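Acyltransferase (Actinoplanes teichomyceticus, PDB 4Q38) transfers long aliphatic acyl groups from acyl-CoA to the amino sugar of teicoplanin-type glycopeptide antibiotics. Local coordinates at residues 273-278 with 333-338; 194-199 with 206-211; 253-258 with 327-332. One frame throughout, in Å; residues are numbered along the deposited sequence. Where two conformers were deposited one is given.

Contact 1 of 3, residues 273-278 with 333-338. With TEC (2-amino-6-O-decanoyl-2-deoxy-beta-D-glucopyranose), chain E.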
loop_
_atom_site.group_PDB
_atom_site.type_symbol
_atom_site.label_atom_id
_atom_site.label_comp_id
_atom_site.label_asym_id
_atom_site.label_seq_id
_atom_site.Cartn_x
_atom_site.Cartn_y
_atom_site.Cartn_z
ATOM N N ARG A 273 0.848 -14.273 19.862
ATOM C CA ARG A 273 0.591 -15.537 20.575
ATOM C C ARG A 273 -0.595 -16.330 20.037
ATOM O O ARG A 273 -0.643 -17.553 20.184
ATOM C CB ARG A 273 0.421 -15.291 22.081
ATOM C CG ARG A 273 1.731 -15.389 22.840
ATOM C CD ARG A 273 1.631 -14.795 24.234
ATOM N NE ARG A 273 2.962 -14.608 24.811
ATOM C CZ ARG A 273 3.263 -13.707 25.744
ATOM N NH1 ARG A 273 2.330 -12.892 26.217
ATOM N NH2 ARG A 273 4.504 -13.614 26.198
ATOM N N PHE A 274 -1.547 -15.644 19.411
ATOM C CA PHE A 274 -2.666 -16.322 18.765
ATOM C C PHE A 274 -2.310 -16.915 17.390
ATOM O O PHE A 274 -3.063 -17.723 16.852
ATOM C CB PHE A 274 -3.864 -15.377 18.630
ATOM C CG PHE A 274 -4.418 -14.889 19.946
ATOM C CD1 PHE A 274 -5.139 -15.742 20.776
ATOM C CD2 PHE A 274 -4.242 -13.565 20.341
ATOM C CE1 PHE A 274 -5.659 -15.287 21.982
ATOM C CE2 PHE A 274 -4.762 -13.104 21.545
ATOM C CZ PHE A 274 -5.470 -13.965 22.368
ATOM N N TRP A 275 -1.174 -16.513 16.823
ATOM C CA TRP A 275 -0.803 -16.922 15.466
ATOM C C TRP A 275 -0.084 -18.239 15.411
ATOM O O TRP A 275 0.673 -18.577 16.312
ATOM C CB TRP A 275 0.032 -15.830 14.794
ATOM C CG TRP A 275 -0.838 -14.662 14.426
ATOM C CD1 TRP A 275 -1.441 -13.748 15.287
ATOM C CD2 TRP A 275 -1.268 -14.265 13.076
ATOM N NE1 TRP A 275 -2.197 -12.841 14.582
ATOM C CE2 TRP A 275 -2.139 -13.097 13.251
ATOM C CE3 TRP A 275 -1.034 -14.750 11.789
ATOM C CZ2 TRP A 275 -2.724 -12.448 12.169
ATOM C CZ3 TRP A 275 -1.639 -14.094 10.711
ATOM C CH2 TRP A 275 -2.459 -12.963 10.898
ATOM N N THR A 276 -0.327 -18.990 14.344
ATOM C CA THR A 276 0.394 -20.234 14.073
ATOM C C THR A 276 1.338 -19.983 12.906
ATOM O O THR A 276 0.887 -19.740 11.785
ATOM C CB THR A 276 -0.571 -21.373 13.709
ATOM O OG1 THR A 276 -1.552 -21.523 14.743
ATOM C CG2 THR A 276 0.186 -22.700 13.534
ATOM N N LEU A 277 2.642 -20.009 13.176
ATOM C CA LEU A 277 3.635 -19.734 12.146
ATOM C C LEU A 277 3.794 -20.958 11.258
ATOM O O LEU A 277 3.817 -22.086 11.754
ATOM C CB LEU A 277 4.976 -19.341 12.765
ATOM C CG LEU A 277 4.964 -18.103 13.672
ATOM C CD1 LEU A 277 6.387 -17.780 14.106
ATOM C CD2 LEU A 277 4.313 -16.910 12.967
ATOM N N THR A 278 3.883 -20.738 9.950
ATOM C CA THR A 278 3.867 -21.848 8.991
ATOM C C THR A 278 5.168 -21.991 8.207
ATOM O O THR A 278 5.392 -23.014 7.563
ATOM C CB THR A 278 2.690 -21.724 7.998
ATOM O OG1 THR A 278 2.700 -20.421 7.393
ATOM C CG2 THR A 278 1.370 -21.932 8.710
ATOM N N GLY A 333 2.259 -16.684 9.038
ATOM C CA GLY A 333 1.377 -17.499 9.845
ATOM C C GLY A 333 -0.070 -17.248 9.504
ATOM O O GLY A 333 -0.382 -16.457 8.605
ATOM N N PHE A 334 -0.952 -17.925 10.233
ATOM C CA PHE A 334 -2.387 -17.798 10.034
ATOM C C PHE A 334 -3.142 -17.736 11.355
ATOM O O PHE A 334 -2.631 -18.149 12.406
ATOM C CB PHE A 334 -2.929 -18.962 9.190
ATOM C CG PHE A 334 -2.989 -20.282 9.935
ATOM C CD1 PHE A 334 -4.109 -20.629 10.692
ATOM C CD2 PHE A 334 -1.924 -21.174 9.882
ATOM C CE1 PHE A 334 -4.161 -21.840 11.380
ATOM C CE2 PHE A 334 -1.973 -22.394 10.564
ATOM C CZ PHE A 334 -3.093 -22.724 11.315
ATOM N N VAL A 335 -4.363 -17.210 11.273
ATOM C CA VAL A 335 -5.356 -17.314 12.331
ATOM C C VAL A 335 -6.685 -17.648 11.664
ATOM O O VAL A 335 -7.008 -17.112 10.608
ATOM C CB VAL A 335 -5.486 -16.008 13.168
ATOM C CG1 VAL A 335 -4.286 -15.828 14.087
ATOM C CG2 VAL A 335 -5.653 -14.777 12.279
ATOM N N LYS A 336 -7.447 -18.552 12.265
ATOM C CA LYS A 336 -8.781 -18.872 11.766
ATOM C C LYS A 336 -9.681 -17.656 11.944
ATOM O O LYS A 336 -9.582 -16.952 12.952
ATOM C CB LYS A 336 -9.341 -20.093 12.521
ATOM C CG LYS A 336 -10.723 -20.562 12.084
ATOM C CD LYS A 336 -10.676 -21.563 10.928
ATOM C CE LYS A 336 -11.879 -22.503 10.987
ATOM N NZ LYS A 336 -12.018 -23.358 9.769
ATOM N N LEU A 337 -10.537 -17.390 10.964
ATOM C CA LEU A 337 -11.483 -16.273 11.065
ATOM C C LEU A 337 -12.642 -16.620 11.991
ATOM O O LEU A 337 -13.287 -17.655 11.803
ATOM C CB LEU A 337 -12.032 -15.898 9.688
ATOM C CG LEU A 337 -10.990 -15.453 8.652
ATOM C CD1 LEU A 337 -11.618 -15.374 7.267
ATOM C CD2 LEU A 337 -10.357 -14.127 9.038
ATOM N N PRO A 338 -12.926 -15.751 12.986
ATOM C CA PRO A 338 -14.054 -16.065 13.873
ATOM C C PRO A 338 -15.371 -16.049 13.106
ATOM O O PRO A 338 -15.488 -15.404 12.060
ATOM C CB PRO A 338 -14.022 -14.942 14.924
ATOM C CG PRO A 338 -13.171 -13.867 14.337
ATOM C CD PRO A 338 -12.208 -14.529 13.393
ATOM O OXT PRO A 338 -16.341 -16.695 13.495
HETATM C CAV TEC E . 0.856 -9.595 15.763
HETATM C CAU TEC E . -0.283 -8.917 15.036
HETATM C CAT TEC E . -0.679 -9.634 13.772
HETATM C CAS TEC E . 0.519 -10.058 12.967
HETATM C CAR TEC E . 0.125 -10.207 11.528
HETATM C CAQ TEC E . 0.733 -9.076 10.782
HETATM C CAP TEC E . 0.442 -9.106 9.322
HETATM C CAO TEC E . 0.735 -7.734 8.817
HETATM C CAN TEC E . 1.128 -7.752 7.394
HETATM C CAM TEC E . 1.161 -6.364 6.809
HETATM O OAW TEC E . 0.786 -5.407 7.441
HETATM O O6 TEC E . 1.758 -6.305 5.606
HETATM C C6 TEC E . 1.130 -5.658 4.517
HETATM C C5 TEC E . 1.920 -4.412 4.045
HETATM O O5 TEC E . 2.117 -4.397 2.663
HETATM C C1 TEC E . 3.205 -3.434 2.591
HETATM O O1 TEC E . 4.094 -3.554 1.648
HETATM C C2 TEC E . 2.584 -2.065 2.564
HETATM N N2 TEC E . 3.657 -1.088 2.482
HETATM C C3 TEC E . 2.004 -1.993 3.897
HETATM O O3 TEC E . 1.210 -0.952 3.710
HETATM C C4 TEC E . 1.163 -3.170 4.314
HETATM O O4 TEC E . 1.011 -3.124 5.603
HETATM O O HOH W 1 -3.338 -19.495 14.834
#

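Contact 2 of 3, residues 194-199 with 206-211. With TEC (2-amino-6-O-decanoyl-2-deoxy-beta-D-glucopyranose), chain E.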
loop_
_atom_site.group_PDB
_atom_site.type_symbol
_atom_site.label_atom_id
_atom_site.label_comp_id
_atom_site.label_asym_id
_atom_site.label_seq_id
_atom_site.Cartn_x
_atom_site.Cartn_y
_atom_site.Cartn_z
ATOM N N LEU A 194 -7.604 -3.131 11.231
ATOM C CA LEU A 194 -6.921 -3.976 10.238
ATOM C C LEU A 194 -7.538 -3.863 8.853
ATOM O O LEU A 194 -8.716 -3.535 8.715
ATOM C CB LEU A 194 -7.007 -5.438 10.660
ATOM C CG LEU A 194 -6.580 -5.810 12.073
ATOM C CD1 LEU A 194 -6.853 -7.291 12.245
ATOM C CD2 LEU A 194 -5.105 -5.474 12.269
ATOM N N GLN A 195 -6.726 -4.171 7.841
ATOM C CA GLN A 195 -7.183 -4.351 6.474
ATOM C C GLN A 195 -7.172 -5.826 6.102
ATOM O O GLN A 195 -6.380 -6.607 6.640
ATOM C CB GLN A 195 -6.236 -3.656 5.503
ATOM C CG GLN A 195 -6.168 -2.145 5.615
ATOM C CD GLN A 195 -4.861 -1.635 5.056
ATOM O OE1 GLN A 195 -3.831 -2.295 5.205
ATOM N NE2 GLN A 195 -4.891 -0.471 4.403
ATOM N N PHE A 196 -8.045 -6.187 5.168
ATOM C CA PHE A 196 -8.108 -7.552 4.633
ATOM C C PHE A 196 -8.149 -7.517 3.119
ATOM O O PHE A 196 -8.922 -6.762 2.535
ATOM C CB PHE A 196 -9.351 -8.294 5.160
ATOM C CG PHE A 196 -9.346 -8.493 6.649
ATOM C CD1 PHE A 196 -8.721 -9.594 7.215
ATOM C CD2 PHE A 196 -9.936 -7.552 7.493
ATOM C CE1 PHE A 196 -8.686 -9.768 8.600
ATOM C CE2 PHE A 196 -9.914 -7.724 8.874
ATOM C CZ PHE A 196 -9.279 -8.825 9.430
ATOM N N SER A 197 -7.316 -8.345 2.493
ATOM C CA SER A 197 -7.319 -8.478 1.037
ATOM C C SER A 197 -7.846 -9.846 0.592
ATOM O O SER A 197 -7.561 -10.865 1.222
ATOM C CB SER A 197 -5.906 -8.300 0.483
ATOM O OG SER A 197 -5.031 -9.208 1.129
ATOM N N LEU A 198 -8.604 -9.853 -0.498
ATOM C CA LEU A 198 -8.959 -11.096 -1.183
ATOM C C LEU A 198 -7.662 -11.716 -1.677
ATOM O O LEU A 198 -6.860 -11.058 -2.326
ATOM C CB LEU A 198 -9.870 -10.817 -2.371
ATOM C CG LEU A 198 -11.249 -10.214 -2.105
ATOM C CD1 LEU A 198 -11.809 -9.621 -3.389
ATOM C CD2 LEU A 198 -12.180 -11.282 -1.565
ATOM N N ALA A 199 -7.439 -12.974 -1.328
ATOM C CA ALA A 199 -6.190 -13.640 -1.684
ATOM C C ALA A 199 -6.406 -15.122 -1.935
ATOM O O ALA A 199 -7.426 -15.685 -1.554
ATOM C CB ALA A 199 -5.155 -13.438 -0.582
ATOM N N PRO A 206 -8.851 -20.095 -1.278
ATOM C CA PRO A 206 -9.093 -18.703 -0.882
ATOM C C PRO A 206 -8.646 -18.459 0.552
ATOM O O PRO A 206 -8.833 -19.319 1.419
ATOM C CB PRO A 206 -10.618 -18.566 -0.991
ATOM C CG PRO A 206 -11.147 -19.960 -0.852
ATOM C CD PRO A 206 -10.113 -20.811 -1.561
ATOM N N HIS A 207 -8.018 -17.311 0.788
ATOM C CA HIS A 207 -7.862 -16.801 2.143
ATOM C C HIS A 207 -7.989 -15.302 2.156
ATOM O O HIS A 207 -8.205 -14.680 1.116
ATOM C CB HIS A 207 -6.555 -17.275 2.786
ATOM C CG HIS A 207 -5.303 -16.775 2.099
ATOM N ND1 HIS A 207 -4.606 -17.529 1.231
ATOM C CD2 HIS A 207 -4.614 -15.564 2.209
ATOM C CE1 HIS A 207 -3.533 -16.833 0.783
ATOM N NE2 HIS A 207 -3.535 -15.636 1.384
ATOM N N LEU A 208 -7.886 -14.708 3.338
ATOM C CA LEU A 208 -7.775 -13.256 3.424
ATOM C C LEU A 208 -6.381 -12.860 3.877
ATOM O O LEU A 208 -5.871 -13.371 4.876
ATOM C CB LEU A 208 -8.841 -12.683 4.358
ATOM C CG LEU A 208 -10.312 -12.961 3.994
ATOM C CD1 LEU A 208 -11.183 -12.395 5.110
ATOM C CD2 LEU A 208 -10.727 -12.347 2.661
ATOM N N GLY A 209 -5.752 -11.955 3.132
ATOM C CA GLY A 209 -4.506 -11.353 3.585
ATOM C C GLY A 209 -4.867 -10.366 4.685
ATOM O O GLY A 209 -5.855 -9.646 4.573
ATOM N N LEU A 210 -4.101 -10.364 5.765
ATOM C CA LEU A 210 -4.356 -9.429 6.868
ATOM C C LEU A 210 -3.227 -8.409 6.843
ATOM O O LEU A 210 -2.079 -8.780 6.670
ATOM C CB LEU A 210 -4.432 -10.175 8.207
ATOM C CG LEU A 210 -4.752 -9.402 9.500
ATOM C CD1 LEU A 210 -5.394 -10.351 10.503
ATOM C CD2 LEU A 210 -3.515 -8.745 10.103
ATOM N N HIS A 211 -3.554 -7.125 6.997
ATOM C CA HIS A 211 -2.547 -6.066 6.911
ATOM C C HIS A 211 -2.801 -5.023 7.974
ATOM O O HIS A 211 -3.938 -4.840 8.407
ATOM C CB HIS A 211 -2.557 -5.413 5.525
ATOM C CG HIS A 211 -2.647 -6.399 4.388
ATOM N ND1 HIS A 211 -1.558 -6.944 3.812
ATOM C CD2 HIS A 211 -3.750 -6.957 3.745
ATOM C CE1 HIS A 211 -1.938 -7.795 2.840
ATOM N NE2 HIS A 211 -3.278 -7.800 2.795
HETATM C CAV TEC E . 0.856 -9.595 15.763
HETATM C CAU TEC E . -0.283 -8.917 15.036
HETATM C CAT TEC E . -0.679 -9.634 13.772
HETATM C CAS TEC E . 0.519 -10.058 12.967
HETATM C CAR TEC E . 0.125 -10.207 11.528
HETATM C CAQ TEC E . 0.733 -9.076 10.782
HETATM C CAP TEC E . 0.442 -9.106 9.322
HETATM C CAO TEC E . 0.735 -7.734 8.817
HETATM C CAN TEC E . 1.128 -7.752 7.394
HETATM C CAM TEC E . 1.161 -6.364 6.809
HETATM O OAW TEC E . 0.786 -5.407 7.441
HETATM O O6 TEC E . 1.758 -6.305 5.606
HETATM C C6 TEC E . 1.130 -5.658 4.517
HETATM C C5 TEC E . 1.920 -4.412 4.045
HETATM O O5 TEC E . 2.117 -4.397 2.663
HETATM C C1 TEC E . 3.205 -3.434 2.591
HETATM O O1 TEC E . 4.094 -3.554 1.648
HETATM C C2 TEC E . 2.584 -2.065 2.564
HETATM N N2 TEC E . 3.657 -1.088 2.482
HETATM C C3 TEC E . 2.004 -1.993 3.897
HETATM O O3 TEC E . 1.210 -0.952 3.710
HETATM C C4 TEC E . 1.163 -3.170 4.314
HETATM O O4 TEC E . 1.011 -3.124 5.603
#

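Contact 3 of 3, residues 253-258 with 327-332. With COA (coenzyme A), chain D.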
loop_
_atom_site.group_PDB
_atom_site.type_symbol
_atom_site.label_atom_id
_atom_site.label_comp_id
_atom_site.label_asym_id
_atom_site.label_seq_id
_atom_site.Cartn_x
_atom_site.Cartn_y
_atom_site.Cartn_z
ATOM N N MET A 253 6.512 -8.428 12.233
ATOM C CA MET A 253 5.780 -8.489 13.513
ATOM C C MET A 253 5.672 -9.885 14.089
ATOM O O MET A 253 5.489 -10.061 15.297
ATOM C CB MET A 253 4.337 -8.029 13.325
ATOM C CG MET A 253 4.081 -6.546 13.403
ATOM S SD MET A 253 2.300 -6.369 13.214
ATOM C CE MET A 253 2.240 -4.874 12.245
ATOM N N LEU A 254 5.717 -10.870 13.205
ATOM C CA LEU A 254 5.535 -12.249 13.594
ATOM C C LEU A 254 6.856 -12.919 13.963
ATOM O O LEU A 254 6.867 -14.096 14.278
ATOM C CB LEU A 254 4.827 -13.024 12.477
ATOM C CG LEU A 254 3.322 -12.729 12.364
ATOM C CD1 LEU A 254 2.732 -13.441 11.148
ATOM C CD2 LEU A 254 2.580 -13.124 13.643
ATOM N N ASP A 255 7.958 -12.175 13.891
ATOM C CA ASP A 255 9.283 -12.700 14.237
ATOM C C ASP A 255 9.389 -12.953 15.742
ATOM O O ASP A 255 9.395 -12.011 16.527
ATOM C CB ASP A 255 10.368 -11.719 13.805
ATOM C CG ASP A 255 11.787 -12.291 13.949
ATOM O OD1 ASP A 255 11.979 -13.326 14.632
ATOM O OD2 ASP A 255 12.711 -11.694 13.361
ATOM N N PRO A 256 9.467 -14.227 16.150
ATOM C CA PRO A 256 9.550 -14.543 17.594
ATOM C C PRO A 256 10.795 -13.978 18.287
ATOM O O PRO A 256 10.839 -13.923 19.512
ATOM C CB PRO A 256 9.584 -16.077 17.625
ATOM C CG PRO A 256 9.114 -16.512 16.282
ATOM C CD PRO A 256 9.542 -15.442 15.322
ATOM N N GLN A 257 11.786 -13.536 17.517
ATOM C CA GLN A 257 12.965 -12.886 18.099
ATOM C C GLN A 257 12.640 -11.602 18.857
ATOM O O GLN A 257 13.431 -11.163 19.679
ATOM C CB GLN A 257 14.002 -12.583 17.032
ATOM C CG GLN A 257 14.671 -13.806 16.433
ATOM C CD GLN A 257 15.644 -13.411 15.340
ATOM O OE1 GLN A 257 15.247 -12.825 14.326
ATOM N NE2 GLN A 257 16.920 -13.708 15.545
ATOM N N LEU A 258 11.484 -11.000 18.565
ATOM C CA LEU A 258 11.038 -9.794 19.263
ATOM C C LEU A 258 10.835 -10.037 20.757
ATOM O O LEU A 258 10.929 -9.108 21.562
ATOM C CB LEU A 258 9.728 -9.275 18.656
ATOM C CG LEU A 258 9.828 -8.642 17.274
ATOM C CD1 LEU A 258 8.434 -8.510 16.662
ATOM C CD2 LEU A 258 10.538 -7.297 17.356
ATOM N N HIS A 327 20.058 -10.822 12.814
ATOM C CA HIS A 327 19.144 -10.457 11.722
ATOM C C HIS A 327 17.693 -10.671 12.052
ATOM O O HIS A 327 17.337 -11.600 12.790
ATOM C CB HIS A 327 19.499 -11.204 10.435
ATOM C CG HIS A 327 20.890 -10.905 9.920
ATOM N ND1 HIS A 327 21.846 -11.851 9.820
ATOM C CD2 HIS A 327 21.470 -9.714 9.493
ATOM C CE1 HIS A 327 22.980 -11.295 9.348
ATOM N NE2 HIS A 327 22.752 -9.987 9.151
ATOM N N TRP A 328 16.853 -9.802 11.493
ATOM C CA TRP A 328 15.401 -9.867 11.648
ATOM C C TRP A 328 14.796 -10.582 10.474
ATOM O O TRP A 328 15.288 -10.459 9.352
ATOM C CB TRP A 328 14.825 -8.465 11.760
ATOM C CG TRP A 328 15.229 -7.712 13.009
ATOM C CD1 TRP A 328 16.143 -6.663 13.118
ATOM C CD2 TRP A 328 14.729 -7.922 14.374
ATOM N NE1 TRP A 328 16.232 -6.221 14.419
ATOM C CE2 TRP A 328 15.412 -6.938 15.222
ATOM C CE3 TRP A 328 13.810 -8.794 14.958
ATOM C CZ2 TRP A 328 15.171 -6.851 16.590
ATOM C CZ3 TRP A 328 13.584 -8.701 16.335
ATOM C CH2 TRP A 328 14.245 -7.750 17.131
ATOM N N HIS A 329 13.718 -11.331 10.716
ATOM C CA HIS A 329 13.102 -12.140 9.669
ATOM C C HIS A 329 11.625 -11.930 9.575
ATOM O O HIS A 329 10.919 -11.903 10.589
ATOM C CB HIS A 329 13.373 -13.627 9.901
ATOM C CG HIS A 329 14.813 -13.940 10.227
ATOM N ND1 HIS A 329 15.824 -13.663 9.378
ATOM C CD2 HIS A 329 15.392 -14.518 11.359
ATOM C CE1 HIS A 329 16.995 -14.038 9.938
ATOM N NE2 HIS A 329 16.729 -14.562 11.150
ATOM N N MET A 330 11.139 -11.793 8.344
ATOM C CA MET A 330 9.705 -11.837 8.089
ATOM C C MET A 330 9.221 -13.246 8.381
ATOM O O MET A 330 9.837 -14.215 7.946
ATOM C CB MET A 330 9.401 -11.499 6.631
ATOM C CG MET A 330 7.911 -11.381 6.332
ATOM S SD MET A 330 7.547 -11.182 4.572
ATOM C CE MET A 330 7.755 -12.867 3.989
ATOM N N ARG A 331 8.131 -13.369 9.124
ATOM C CA ARG A 331 7.560 -14.694 9.359
ATOM C C ARG A 331 6.127 -14.712 8.857
ATOM O O ARG A 331 5.485 -13.663 8.754
ATOM C CB ARG A 331 7.643 -15.094 10.837
ATOM C CG ARG A 331 9.063 -15.165 11.410
ATOM C CD ARG A 331 9.945 -16.224 10.751
ATOM N NE ARG A 331 9.396 -17.581 10.839
ATOM C CZ ARG A 331 9.564 -18.405 11.873
ATOM N NH1 ARG A 331 10.270 -18.032 12.935
ATOM N NH2 ARG A 331 9.016 -19.607 11.844
ATOM N N THR A 332 5.648 -15.908 8.533
ATOM C CA THR A 332 4.338 -16.098 7.951
ATOM C C THR A 332 3.523 -17.030 8.837
ATOM O O THR A 332 4.036 -18.029 9.341
ATOM C CB THR A 332 4.464 -16.672 6.523
ATOM O OG1 THR A 332 5.045 -15.679 5.677
ATOM C CG2 THR A 332 3.114 -17.073 5.948
HETATM N N1A COA D . 7.963 2.486 15.281
HETATM C C2A COA D . 8.500 2.852 16.461
HETATM N N3A COA D . 8.097 2.361 17.647
HETATM C C4A COA D . 7.094 1.446 17.702
HETATM C C5A COA D . 6.454 0.999 16.452
HETATM C C6A COA D . 6.957 1.584 15.189
HETATM N N6A COA D . 6.449 1.234 13.981
HETATM N N7A COA D . 5.512 0.106 16.809
HETATM C C8A COA D . 5.543 -0.013 18.156
HETATM N N9A COA D . 6.478 0.799 18.687
HETATM C C1B COA D . 6.818 0.933 20.124
HETATM C C2B COA D . 5.626 1.254 21.006
HETATM O O2B COA D . 5.423 2.661 21.090
HETATM C C3B COA D . 6.035 0.626 22.322
HETATM O O3B COA D . 7.010 1.468 22.940
HETATM P P3B COA D . 7.338 1.452 24.526
HETATM O O7A COA D . 6.148 2.139 25.124
HETATM O O8A COA D . 8.652 2.184 24.582
HETATM O O9A COA D . 7.462 -0.005 24.902
HETATM C C4B COA D . 6.745 -0.647 21.870
HETATM O O4B COA D . 7.307 -0.327 20.595
HETATM C C5B COA D . 5.838 -1.876 21.769
HETATM O O5B COA D . 4.816 -1.650 20.783
HETATM P P1A COA D . 3.553 -2.621 20.594
HETATM O O1A COA D . 2.522 -2.397 21.667
HETATM O O2A COA D . 4.099 -4.008 20.376
HETATM O O3A COA D . 2.956 -2.106 19.176
HETATM P P2A COA D . 1.899 -0.908 18.974
HETATM O O4A COA D . 0.503 -1.458 19.097
HETATM O O5A COA D . 2.267 0.293 19.805
HETATM O O6A COA D . 2.206 -0.532 17.438
HETATM C CBP COA D . 1.779 -0.852 15.035
HETATM C CCP COA D . 1.975 -1.495 16.405
HETATM C CDP COA D . 1.610 -2.006 14.061
HETATM C CEP COA D . 0.526 -0.001 15.075
HETATM C CAP COA D . 3.009 0.011 14.662
HETATM O OAP COA D . 4.200 -0.773 14.760
HETATM C C9P COA D . 2.995 0.654 13.287
HETATM O O9P COA D . 2.306 1.637 13.075
HETATM N N8P COA D . 3.791 0.126 12.352
HETATM C C7P COA D . 3.748 0.540 10.959
HETATM C C6P COA D . 2.795 -0.341 10.154
HETATM C C5P COA D . 3.301 -1.774 10.093
HETATM O O5P COA D . 4.405 -2.067 10.540
HETATM N N4P COA D . 2.469 -2.668 9.552
HETATM C C3P COA D . 2.894 -4.021 9.206
HETATM C C2P COA D . 3.703 -4.086 7.920
HETATM S S1P COA D . 4.196 -5.806 7.565
HETATM O O HOH W 2 12.520 -15.804 13.388
#

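Contact 1 of 3, residues 273-278 with 333-338
A short antiparallel strand pairing, T276 with F334 and L277 with G333, adds the outermost strand 276-277 to strand 331-336 in the mixed sheet of the GNAT-like domain. T276 and F334 are the hydrogen-bonded pair: T276 N donates to F334 O at 3.1 Å in a nearly straight bond (176°), and F334 N donates back to T276 O. One water donates to both F274 O and F334 O and accepts from T276 OG1, so F334 O takes two bonds. At the non-hydrogen-bonded pair the backbones come close, with L277 CA 3.9 Å from G333 CA, and the glycine brings no side chain into this gap.

W275, just before the strand, has CG anti to its carbonyl carbon, beside the backbone N (chi1 -73°), and its indole lies between V335 and the bound TEC. V335 CG1 sits over the five-membered ring, 3.4 Å from its centroid and only 5° off the normal, a CH-pi contact. V335 CG2 reaches the benzo ring, 3.7 Å from W275 CZ2. Over the opposite face of the indole, toward the rim, the decanoyl carbon CAR of TEC lies 3.7 Å above the W275 ring plane. The indole edge meets G333 O, 3.4 Å from W275 CZ3, while W275 NE1 makes a weak hydrogen bond to Y224 OH.

T276 and F334 share one face of the sheet and run side by side, with T276 CB over the phenyl ring in a second CH-pi contact. T278 CG2 comes in at the ring edge, 3.6 Å from F334 CD2, and W248 also meets this ring. The result is an edge-strand pairing of a GNAT-like sheet in which a tryptophan, backed by a valine, forms part of the wall of the acyl-chain pocket.

Contact 2 of 3, residues 194-199 with 206-211
A beta hairpin, strands 194-200 and 206-211, holds this contact, and its pairs run from Q195 with H211 through S197 with G209 to A199 with H207. The strand segments are antiparallel, their axes 148° apart, and each of these three pairs carries two backbone hydrogen bonds. The shortest joins G209 N to S197 O at 2.8 Å. The intervening pairs, F196 with L210 and L198 with L208, are non-hydrogen-bonded.

On the face of S197 and H211 a side-chain bond runs diagonally past G209. S197 OG lies between its own backbone N and carbonyl carbon (chi1 55°) and meets H211 NE2 at 2.8 Å, at the imidazole edge and in its plane; either atom could be the donor. G209, lacking a side chain, lets that hydroxyl pass 3.3 Å from its CA. The other ring nitrogen faces the ligand, with H211 ND1 3.1 Å from TEC C6, and W179 meets the ring edge-to-face. Q195 crosses H211 with its amide 78° from the ring, bringing OE1 3.4 Å from H211 CB. Farther along, the H207 ring folds back over A199, whose CB is 3.4 Å from H207 NE2.

The opposite face, with F196, L198, L208 and L210, is apolar. L210 CD1 touches F196 CE1, and also CD1 of the neighbouring L194, both at 3.8 Å, while L210 CD2 approaches the acyl carbon CAP of TEC. Helix 221-238 packs on this layer through Y224 and F235. S197 and H207 have also been seen to bind N-acetyl-D-glucosamine in a crystal structure of this protein. One side thus meets helix and decanoyl chain, the other TEC C6: a hairpin of adjacent strands in the GNAT-like sheet, lining the TEC pocket, probably the acceptor site.

Contact 3 of 3, residues 253-258 with 327-332
With CG anti to the backbone N (chi1 -172°), D255 directs its carboxylate to the backbone of H329, while R331, with CG anti to its carbonyl carbon (chi1 -60°), sets CG beside D255 CA, and its bent chain brings NH1 to P256 CD. D255 forms an Asx turn: its OD1 accepts from Q257 N at 2.9 Å, starting the 3-10 turn 256-258. The second oxygen works across the contact, D255 OD2 accepting from H329 N at 2.9 Å in a nearly straight bond (169°). Both donors approach from above the carboxylate plane. Having different partners, the two oxygens tie the turn to the chain leading into strand 331-336.

A water donates to D255 OD1 and accepts from R331 NH1 at 3.2 Å, linking acid and guanidinium without direct contact of their charges. R331 NE forms its salt bridge with D279 instead.

W328 packs at the other end of the contact. D255 OD2 lies at its ring edge, 3.5 Å from W328 CE3, and L258 CD2 meets W328 CZ3 at the same distance. The indole NH is bonded to V318 O, and L322 of helix 313-323 also packs on the W328 side chain.

The loop 253-258 borders both ligands of the GNAT-like domain, M253 lining the coenzyme A and TEC pockets and L254 the latter. L254 CB rests 3.9 Å from R331 CB.

In the fold
From the N terminus, contact 2 comes first and closes locally, a short turn joining strands 194-200 and 206-211. The chain then passes through strand 246-251 to residues 253-258, which open contact 3, and 273-278, which open contact 1. The return through 327-332 closes contact 3 before 333-338 closes contact 1, so these two cross, sharing strand 331-336. They also touch directly: T278 N lies 2.8 Å from T332 O, probably a hydrogen bond. Contact 2 is in series with both and touches contact 1 by packing of L208 on L337 and L210 on W275. Contact 1 adds edge strand 276-277 to 331-336, contact 3 holds the loop after 246-251, and all three lie near TEC.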